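Local coordinates for protein putative Zn-dependent Alcohol Dehydrogenase (Rhodobacter sphaeroides, PDB 3IV6) that binds S-adenosylmethionine in a Rossmann-like domain and, although named a putative alcohol dehydrogenase, is probably an S-adenosylmethionine-dependent methyltransferase of unknown substrate, at residues I38-E41 with N42-P45; E102-K105 with E106-G109. All coordinates share one frame; numbering follows the deposited sequence.

Contact 1 (I38-E41 with N42-P45); sequences IFLE and NIVP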
loop_
_atom_site.group_PDB
_atom_site.type_symbol
_atom_site.label_atom_id
_atom_site.label_comp_id
_atom_site.label_asym_id
_atom_site.label_seq_id
_atom_site.Cartn_x
_atom_site.Cartn_y
_atom_site.Cartn_z
ATOM N N ILE A 38 -7.206 11.269 -10.581
ATOM C CA ILE A 38 -5.803 11.542 -10.842
ATOM C C ILE A 38 -4.981 10.273 -11.090
ATOM O O ILE A 38 -4.056 10.268 -11.896
ATOM C CB ILE A 38 -5.204 12.341 -9.682
ATOM C CG1 ILE A 38 -5.818 13.735 -9.643
ATOM C CG2 ILE A 38 -3.675 12.397 -9.756
ATOM C CD1 ILE A 38 -5.665 14.425 -8.295
ATOM N N PHE A 39 -5.324 9.206 -10.377
ATOM C CA PHE A 39 -4.698 7.888 -10.499
ATOM C C PHE A 39 -4.917 7.339 -11.908
ATOM O O PHE A 39 -4.200 6.460 -12.371
ATOM C CB PHE A 39 -5.305 6.906 -9.458
ATOM C CG PHE A 39 -4.445 6.708 -8.229
ATOM C CD1 PHE A 39 -4.806 7.264 -7.019
ATOM C CD2 PHE A 39 -3.249 5.995 -8.304
ATOM C CE1 PHE A 39 -4.009 7.098 -5.906
ATOM C CE2 PHE A 39 -2.440 5.826 -7.190
ATOM C CZ PHE A 39 -2.818 6.385 -5.982
ATOM N N LEU A 40 -5.912 7.883 -12.589
ATOM C CA LEU A 40 -6.432 7.264 -13.786
ATOM C C LEU A 40 -6.274 8.124 -15.025
ATOM O O LEU A 40 -6.717 7.742 -16.092
ATOM C CB LEU A 40 -7.920 6.922 -13.585
ATOM C CG LEU A 40 -8.257 5.763 -12.651
ATOM C CD1 LEU A 40 -9.774 5.612 -12.551
ATOM C CD2 LEU A 40 -7.628 4.521 -13.163
ATOM N N GLU A 41 -5.660 9.281 -14.880
ATOM C CA GLU A 41 -5.527 10.186 -16.005
ATOM C C GLU A 41 -4.742 9.600 -17.156
ATOM O O GLU A 41 -3.706 9.006 -16.948
ATOM C CB GLU A 41 -4.853 11.470 -15.576
ATOM C CG GLU A 41 -5.637 12.267 -14.584
ATOM C CD GLU A 41 -4.873 13.483 -14.126
ATOM O OE1 GLU A 41 -3.705 13.660 -14.551
ATOM O OE2 GLU A 41 -5.442 14.258 -13.337
ATOM N N ASN A 42 -5.230 9.811 -18.373
ATOM C CA ASN A 42 -4.535 9.350 -19.563
ATOM C C ASN A 42 -4.601 7.854 -19.681
ATOM O O ASN A 42 -3.938 7.289 -20.547
ATOM C CB ASN A 42 -3.070 9.762 -19.557
ATOM C CG ASN A 42 -2.888 11.250 -19.556
ATOM O OD1 ASN A 42 -3.854 12.005 -19.686
ATOM N ND2 ASN A 42 -1.641 11.692 -19.391
ATOM N N ILE A 43 -5.357 7.212 -18.787
ATOM C CA ILE A 43 -5.685 5.802 -18.944
ATOM C C ILE A 43 -7.018 5.680 -19.689
ATOM O O ILE A 43 -8.019 6.313 -19.326
ATOM C CB ILE A 43 -5.766 5.062 -17.629
ATOM C CG1 ILE A 43 -4.447 5.182 -16.876
ATOM C CG2 ILE A 43 -6.159 3.604 -17.876
ATOM C CD1 ILE A 43 -4.489 4.513 -15.534
ATOM N N VAL A 44 -7.018 4.874 -20.755
ATOM C CA VAL A 44 -8.100 4.936 -21.751
ATOM C C VAL A 44 -8.749 3.574 -21.900
ATOM O O VAL A 44 -8.167 2.590 -21.484
ATOM C CB VAL A 44 -7.593 5.492 -23.130
ATOM C CG1 VAL A 44 -6.844 6.782 -22.912
ATOM C CG2 VAL A 44 -6.674 4.500 -23.828
ATOM N N PRO A 45 -9.966 3.512 -22.462
ATOM C CA PRO A 45 -10.571 2.171 -22.544
ATOM C C PRO A 45 -9.686 1.179 -23.308
ATOM O O PRO A 45 -9.093 1.486 -24.307
ATOM C CB PRO A 45 -11.916 2.416 -23.263
ATOM C CG PRO A 45 -12.192 3.898 -23.075
ATOM C CD PRO A 45 -10.832 4.562 -23.032
#

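Contact 2 (E102-K105 with E106-G109); sequences EIPK and ELAG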
loop_
_atom_site.group_PDB
_atom_site.type_symbol
_atom_site.label_atom_id
_atom_site.label_comp_id
_atom_site.label_asym_id
_atom_site.label_seq_id
_atom_site.Cartn_x
_atom_site.Cartn_y
_atom_site.Cartn_z
ATOM N N GLU A 102 8.764 -12.573 -5.721
ATOM C CA GLU A 102 9.175 -12.455 -7.096
ATOM C C GLU A 102 7.977 -12.702 -8.000
ATOM O O GLU A 102 7.201 -13.632 -7.785
ATOM C CB GLU A 102 10.356 -13.369 -7.437
ATOM C CG GLU A 102 11.038 -12.940 -8.723
ATOM C CD GLU A 102 12.228 -13.794 -9.076
ATOM O OE1 GLU A 102 12.552 -14.726 -8.299
ATOM O OE2 GLU A 102 12.837 -13.529 -10.136
ATOM N N ILE A 103 7.841 -11.851 -9.009
ATOM C CA ILE A 103 6.729 -11.940 -9.937
ATOM C C ILE A 103 6.730 -13.234 -10.816
ATOM O O ILE A 103 7.760 -13.636 -11.369
ATOM C CB ILE A 103 6.697 -10.651 -10.771
ATOM C CG1 ILE A 103 6.549 -9.473 -9.816
ATOM C CG2 ILE A 103 5.577 -10.678 -11.823
ATOM C CD1 ILE A 103 5.352 -9.600 -8.881
ATOM N N PRO A 104 5.580 -13.901 -10.937
ATOM C CA PRO A 104 5.514 -15.008 -11.903
ATOM C C PRO A 104 5.835 -14.529 -13.337
ATOM O O PRO A 104 5.280 -13.504 -13.769
ATOM C CB PRO A 104 4.044 -15.469 -11.825
ATOM C CG PRO A 104 3.521 -14.967 -10.503
ATOM C CD PRO A 104 4.337 -13.729 -10.162
ATOM N N LYS A 105 6.702 -15.247 -14.056
ATOM C CA LYS A 105 7.131 -14.840 -15.397
ATOM C C LYS A 105 5.958 -14.589 -16.360
ATOM O O LYS A 105 6.014 -13.722 -17.238
ATOM C CB LYS A 105 8.091 -15.883 -15.983
ATOM C CG LYS A 105 7.437 -17.227 -16.222
ATOM C CD LYS A 105 8.408 -18.333 -16.591
ATOM C CE LYS A 105 7.652 -19.503 -17.220
ATOM N NZ LYS A 105 8.553 -20.480 -17.908
ATOM N N GLU A 106 4.884 -15.341 -16.185
ATOM C CA GLU A 106 3.730 -15.202 -17.062
ATOM C C GLU A 106 3.073 -13.842 -16.928
ATOM O O GLU A 106 2.098 -13.575 -17.592
ATOM C CB GLU A 106 2.716 -16.350 -16.860
ATOM C CG GLU A 106 2.771 -17.012 -15.467
ATOM C CD GLU A 106 4.011 -17.911 -15.222
ATOM O OE1 GLU A 106 4.764 -17.678 -14.235
ATOM O OE2 GLU A 106 4.224 -18.872 -16.001
ATOM N N LEU A 107 3.627 -12.970 -16.091
ATOM C CA LEU A 107 3.043 -11.644 -15.836
ATOM C C LEU A 107 3.987 -10.463 -16.113
ATOM O O LEU A 107 3.579 -9.308 -16.045
ATOM C CB LEU A 107 2.525 -11.553 -14.396
ATOM C CG LEU A 107 1.341 -12.435 -13.996
ATOM C CD1 LEU A 107 1.033 -12.247 -12.472
ATOM C CD2 LEU A 107 0.080 -12.193 -14.893
ATOM N N ALA A 108 5.249 -10.749 -16.387
ATOM C CA ALA A 108 6.214 -9.700 -16.673
ATOM C C ALA A 108 5.763 -8.866 -17.870
ATOM O O ALA A 108 5.295 -9.418 -18.847
ATOM C CB ALA A 108 7.608 -10.309 -16.913
ATOM N N GLY A 109 5.883 -7.543 -17.774
ATOM C CA GLY A 109 5.512 -6.638 -18.850
ATOM C C GLY A 109 4.100 -6.800 -19.403
ATOM O O GLY A 109 3.789 -6.428 -20.547
#

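Contact 1 (I38-E41 with N42-P45)
Leu40 and Ile43 are the two ends of a type II beta turn through which the chain leaves helix 33-39. The turn is closed by Ile43 N donating to Leu40 O at 3.1 Å, with an N-H...O angle of 151°. Glu41 and Asn42 occupy the two corners. Asn42 takes the one with positive phi (71°), a conformation that asparagine tolerates better than most residues with a side chain, and both corner residues are polar, as suits a bend at the surface. The apolar residues sit at the turn's ends. Ile43 has CG1 anti to its carbonyl carbon (chi1 -58°), and the extended chi2 carries CD1 back over the start of the turn. There it lies 3.8 Å from Leu40 CA and 3.7 Å from Phe39 O. The side chains of Leu40 and Ile43 run at a slant to each other and meet through methyl groups, CD2 of Leu40 at 3.9 Å from CD1 of Ile43. Cutting Ile43 back to an alanine is likely to leave Leu40 CD2 without its apolar mate and open a gap over Leu40 CA and the Phe39 carbonyl. Two arginines hold the backbone from outside: Arg66 donates to Leu40 O and Ile43 O, Arg145 to Phe39 O and Glu41 O. Leu40 continues the apolar packing onto Leu59 of helix 57-65 and Leu115 of strand 113-117, while Ile43 rests on Phe113 of that strand and on Arg145 of strand 143-149, so the turn lies between helix 57-65 and the central sheet, on the path from helix 33-39 to strand 48-52.

Contact 2 (E102-K105 with E106-G109)
Leu107 packs back against Ile103 and Pro104, and this apolar side is the compact part of the contact. CG2 of Ile103 approaches CB of Leu107 at 4.1 Å, the two side chains crossing at about a right angle. The pyrrolidine ring of Pro104 instead lies alongside Leu107, both pointing the same way, with CG of Pro104 4.2 Å from CD1 of Leu107. A proline fits just ahead of the 3-10 turn because its restricted phi suits the extended backbone there and it has no N-H that would need an acceptor. Leu107 N is placed to donate to Pro104 O, although its position in the model is less sure. Next along, Ala108 N donates to Lys105 O at 3.2 Å (N-H...O 158°).

The other side faces solvent. Lys105 extends its chain outward, and Glu106, bent at chi2 (-73°), folds its carboxylate over the lysine's aliphatic part, OE1 3.4 Å from Lys105 CG. The opposite charges stay apart, NZ of Lys105 being 5.0 Å from OE2 of Glu106, so any attraction between them is probably loose.

Leu107 and Ile103 also reach Leu138 of helix 125-139. A short 3-10 turn, apolar where Leu107 meets the preceding Ile103 and Pro104 and charged at Lys105 and Glu106, here punctuates the connection from edge strand 93-96 to strand 113-117, the crossover that carries the chain across a Rossmann-like sheet, consistent with a class I methyltransferase.

In the fold
Contacts 1 and 2 follow one another along the chain and do not touch: their centres are 23 Å apart and their nearest atoms about 14 Å. What they share is strand 113-117, against which contact 1 packs and into which the loop carrying contact 2 leads. Each also comes near the S-adenosylmethionine pocket. The side chain of Phe39 is about 7 Å from the bound ligand and that of Ile103 about 9 Å, and Ile103 comes within about 4 Å of the side chain of ligand-binding Ile99. The strand order 3-2-1-4-5-7-6, with strand 7 (251-258) antiparallel to its neighbours, is that of the class I methyltransferase fold, consistent with the bound cofactor.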